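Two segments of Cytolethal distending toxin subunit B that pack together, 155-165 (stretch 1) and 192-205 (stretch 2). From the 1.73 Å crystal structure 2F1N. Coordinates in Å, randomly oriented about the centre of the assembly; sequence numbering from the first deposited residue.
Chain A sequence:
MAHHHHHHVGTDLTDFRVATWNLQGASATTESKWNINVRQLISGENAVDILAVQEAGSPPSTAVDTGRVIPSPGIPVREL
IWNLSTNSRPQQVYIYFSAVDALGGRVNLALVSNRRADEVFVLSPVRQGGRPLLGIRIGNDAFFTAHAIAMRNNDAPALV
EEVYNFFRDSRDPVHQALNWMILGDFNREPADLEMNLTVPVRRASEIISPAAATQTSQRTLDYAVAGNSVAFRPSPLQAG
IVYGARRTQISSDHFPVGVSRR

Stretch 1, residues 155-165: DAPALVEEVYN
Stretch 2 (192-205) DLEMNLTVPVRRAS

Residues 156-165 form a regular α-helix that packs against a helix that includes residues 192-194, a type I turn from Glu194 to Leu197, and a short helix, 199-203, with Thr198 at its N-cap position. The 156-165 and 199-203 axes approach to 10.5 Å at 75°, with Pro157 CA 5.6 Å from Leu197 CA and Glu161 CA 6.7 Å from Val201 CA.

Leu193 (chi1 t, chi2 p) starts sideways but brings its end across, placing CD1 3.8 Å from Ala156 CB and 3.9 Å from Pro157 CG. Leu197 (m, t) likewise turns inward, its CD2 lying 3.9 Å from Val160 CB. Val160 (t) points toward the second stretch, and its CG1 meets Val201 CG1 at 3.9 Å.

Tyr164 (chi1 t, chi2 83°) lays one ring face against Val201 (t): Val201 CG2 is 3.5 Å from Tyr164 CD2 and 3.8 Å from the Tyr164 ring centroid, 24° off the ring normal, a CH-π contact over the face. Ala204 CB approaches Tyr164 CE1 obliquely at 3.7 Å.

Glu161 (m, t, chi3 -6°) leaves its helix sideways, yet its extended chi2 carries the carboxylate to the start of the short helix, where Thr198 N donates to Glu161 OE2 (3.3 Å, 148°). A water donates to Glu161 OE2 (2.6 Å) and Asn196 O (3.3 Å). Asn196 (m) is held by its ND2, bonded to Asp192 O at 2.9 Å.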

# COMPACT_ATOMS: atom_id res chain seq x y z
N ASP A 155 5.91 -12.09 -9.51
CA ASP A 155 5.35 -10.98 -10.28
C ASP A 155 5.71 -9.57 -9.81
O ASP A 155 5.22 -8.56 -10.37
CB ASP A 155 3.84 -11.17 -10.39
CG ASP A 155 3.13 -11.25 -9.02
OD1 ASP A 155 3.74 -11.70 -7.99
OD2 ASP A 155 1.92 -10.91 -8.92
N ALA A 156 6.60 -9.47 -8.82
CA ALA A 156 6.94 -8.12 -8.32
C ALA A 156 7.42 -7.15 -9.40
O ALA A 156 6.90 -6.01 -9.46
CB ALA A 156 7.92 -8.17 -7.12
N PRO A 157 8.39 -7.51 -10.26
CA PRO A 157 8.83 -6.54 -11.29
C PRO A 157 7.67 -6.11 -12.22
O PRO A 157 7.55 -4.93 -12.56
CB PRO A 157 9.88 -7.30 -12.07
CG PRO A 157 10.47 -8.32 -11.09
CD PRO A 157 9.20 -8.75 -10.31
N ALA A 158 6.85 -7.06 -12.62
CA ALA A 158 5.70 -6.78 -13.49
C ALA A 158 4.65 -5.88 -12.83
O ALA A 158 4.01 -5.06 -13.53
CB ALA A 158 5.05 -8.12 -13.93
N LEU A 159 4.43 -6.06 -11.52
CA LEU A 159 3.56 -5.12 -10.79
C LEU A 159 4.08 -3.67 -10.85
O LEU A 159 3.30 -2.74 -11.08
CB LEU A 159 3.41 -5.52 -9.32
CG LEU A 159 2.58 -6.80 -9.17
CD1 LEU A 159 2.74 -7.40 -7.71
CD2 LEU A 159 1.10 -6.56 -9.51
N VAL A 160 5.37 -3.51 -10.62
CA VAL A 160 5.96 -2.16 -10.64
C VAL A 160 5.83 -1.62 -12.06
O VAL A 160 5.48 -0.44 -12.25
CB VAL A 160 7.43 -2.15 -10.23
CG1 VAL A 160 8.04 -0.72 -10.36
CG2 VAL A 160 7.59 -2.61 -8.77
N GLU A 161 6.14 -2.46 -13.04
CA GLU A 161 6.06 -2.06 -14.44
C GLU A 161 4.62 -1.67 -14.87
O GLU A 161 4.42 -0.69 -15.65
CB GLU A 161 6.68 -3.11 -15.36
CG GLU A 161 8.18 -3.24 -15.10
CD GLU A 161 8.81 -4.54 -15.57
OE1 GLU A 161 8.10 -5.45 -16.03
OE2 GLU A 161 10.07 -4.64 -15.44
N GLU A 162 3.64 -2.39 -14.35
CA GLU A 162 2.24 -2.04 -14.60
C GLU A 162 1.89 -0.63 -14.12
O GLU A 162 1.20 0.09 -14.82
CB GLU A 162 1.25 -3.06 -14.04
CG GLU A 162 -0.20 -2.75 -14.48
CD GLU A 162 -1.18 -3.89 -14.26
OE1 GLU A 162 -1.42 -4.28 -13.12
OE2 GLU A 162 -1.75 -4.41 -15.25
N VAL A 163 2.37 -0.24 -12.94
CA VAL A 163 2.08 1.09 -12.41
C VAL A 163 2.79 2.13 -13.26
O VAL A 163 2.20 3.13 -13.65
CB VAL A 163 2.55 1.24 -10.94
CG1 VAL A 163 2.40 2.71 -10.48
CG2 VAL A 163 1.73 0.27 -10.02
N TYR A 164 4.06 1.91 -13.55
CA TYR A 164 4.79 2.87 -14.39
C TYR A 164 4.07 3.06 -15.75
O TYR A 164 3.87 4.19 -16.24
CB TYR A 164 6.18 2.27 -14.68
CG TYR A 164 6.93 2.99 -15.79
CD1 TYR A 164 7.64 4.16 -15.53
CD2 TYR A 164 6.93 2.49 -17.09
CE1 TYR A 164 8.37 4.78 -16.56
CE2 TYR A 164 7.60 3.12 -18.11
CZ TYR A 164 8.32 4.26 -17.84
OH TYR A 164 9.04 4.87 -18.88
N ASN A 165 3.70 1.95 -16.38
CA ASN A 165 3.03 2.07 -17.70
C ASN A 165 1.63 2.68 -17.64
O ASN A 165 1.19 3.37 -18.60
CB ASN A 165 3.05 0.74 -18.46
CG ASN A 165 4.45 0.41 -19.01
OD1 ASN A 165 5.01 1.16 -19.81
ND2 ASN A 165 5.01 -0.69 -18.59
N ASP A 192 16.83 -7.66 -5.40
CA ASP A 192 16.28 -8.63 -6.31
C ASP A 192 15.19 -8.07 -7.21
O ASP A 192 15.09 -8.45 -8.36
CB ASP A 192 15.75 -9.85 -5.55
CG ASP A 192 15.47 -10.99 -6.44
OD1 ASP A 192 16.45 -11.54 -7.03
OD2 ASP A 192 14.33 -11.44 -6.66
N LEU A 193 14.35 -7.18 -6.67
CA LEU A 193 13.40 -6.47 -7.51
C LEU A 193 14.13 -5.49 -8.48
O LEU A 193 13.83 -5.50 -9.67
CB LEU A 193 12.47 -5.66 -6.61
CG LEU A 193 11.43 -4.81 -7.33
CD1 LEU A 193 10.52 -5.65 -8.30
CD2 LEU A 193 10.59 -4.13 -6.22
N GLU A 194 15.06 -4.70 -7.96
CA GLU A 194 15.68 -3.61 -8.75
C GLU A 194 16.34 -4.16 -10.01
O GLU A 194 16.14 -3.61 -11.12
CB GLU A 194 16.71 -2.83 -7.88
CG GLU A 194 17.50 -1.76 -8.65
CD GLU A 194 16.65 -0.57 -9.07
OE1 GLU A 194 15.45 -0.49 -8.69
OE2 GLU A 194 17.18 0.31 -9.80
N MET A 195 17.08 -5.27 -9.86
CA MET A 195 17.85 -5.87 -10.97
C MET A 195 17.00 -6.52 -12.07
O MET A 195 17.49 -6.84 -13.16
CB MET A 195 18.96 -6.81 -10.48
CG MET A 195 18.52 -8.27 -10.30
SD MET A 195 19.66 -9.27 -9.31
CE MET A 195 20.55 -10.17 -10.47
N ASN A 196 15.73 -6.75 -11.74
CA ASN A 196 14.76 -7.34 -12.64
C ASN A 196 13.74 -6.36 -13.23
O ASN A 196 12.80 -6.75 -13.90
CB ASN A 196 14.14 -8.57 -11.95
CG ASN A 196 15.13 -9.72 -11.92
OD1 ASN A 196 15.47 -10.23 -12.98
ND2 ASN A 196 15.62 -10.10 -10.73
N LEU A 197 13.96 -5.07 -13.00
CA LEU A 197 13.18 -4.03 -13.67
C LEU A 197 13.81 -3.64 -15.00
O LEU A 197 15.03 -3.73 -15.15
CB LEU A 197 13.06 -2.79 -12.77
CG LEU A 197 12.31 -3.03 -11.47
CD1 LEU A 197 12.53 -1.86 -10.58
CD2 LEU A 197 10.82 -3.24 -11.76
N THR A 198 12.99 -3.22 -15.96
CA THR A 198 13.54 -2.67 -17.21
C THR A 198 14.34 -1.39 -16.96
O THR A 198 14.16 -0.69 -15.97
CB THR A 198 12.45 -2.37 -18.26
OG1 THR A 198 11.48 -1.48 -17.67
CG2 THR A 198 11.65 -3.59 -18.61
N VAL A 199 15.23 -1.06 -17.89
CA VAL A 199 16.03 0.15 -17.77
C VAL A 199 15.19 1.43 -17.56
O VAL A 199 15.47 2.20 -16.68
CB VAL A 199 16.92 0.36 -19.00
CG1 VAL A 199 17.67 1.70 -18.87
CG2 VAL A 199 17.83 -0.84 -19.19
N PRO A 200 14.18 1.67 -18.38
CA PRO A 200 13.39 2.91 -18.18
C PRO A 200 12.69 2.93 -16.82
O PRO A 200 12.62 3.99 -16.22
CB PRO A 200 12.38 2.85 -19.30
CG PRO A 200 13.11 2.06 -20.33
CD PRO A 200 13.67 0.90 -19.53
N VAL A 201 12.23 1.78 -16.31
CA VAL A 201 11.53 1.80 -15.01
C VAL A 201 12.54 2.03 -13.88
O VAL A 201 12.28 2.79 -12.95
CB VAL A 201 10.69 0.52 -14.78
CG1 VAL A 201 10.21 0.46 -13.34
CG2 VAL A 201 9.53 0.49 -15.78
N ARG A 202 13.71 1.39 -13.97
CA ARG A 202 14.81 1.68 -13.04
C ARG A 202 15.19 3.17 -12.93
O ARG A 202 15.42 3.69 -11.83
CB ARG A 202 16.05 0.88 -13.43
CG ARG A 202 15.85 -0.61 -13.24
CD ARG A 202 17.08 -1.42 -13.54
NE ARG A 202 18.24 -0.75 -12.99
CZ ARG A 202 19.48 -1.02 -13.35
NH1 ARG A 202 19.70 -1.97 -14.26
NH2 ARG A 202 20.50 -0.35 -12.81
N ARG A 203 15.23 3.85 -14.07
CA ARG A 203 15.64 5.24 -14.13
C ARG A 203 14.51 6.15 -13.70
O ARG A 203 14.73 7.34 -13.43
CB ARG A 203 16.04 5.62 -15.57
CG ARG A 203 17.37 5.00 -16.08
CD ARG A 203 18.47 4.83 -15.03
NE ARG A 203 19.60 4.01 -15.51
CZ ARG A 203 20.14 3.00 -14.84
NH1 ARG A 203 19.67 2.65 -13.63
NH2 ARG A 203 21.14 2.32 -15.37
N ALA A 204 13.31 5.58 -13.63
CA ALA A 204 12.11 6.34 -13.30
C ALA A 204 11.57 6.03 -11.89
O ALA A 204 10.48 6.50 -11.54
CB ALA A 204 11.00 6.08 -14.37
N SER A 205 12.36 5.34 -11.07
CA SER A 205 11.91 5.02 -9.74
C SER A 205 13.07 4.81 -8.78
O SER A 205 14.24 4.74 -9.18
CB SER A 205 11.05 3.73 -9.77
OG SER A 205 11.84 2.66 -10.22
O HOH W 1 11.15 -6.66 -16.76
O HOH W 2 8.23 -1.54 -18.60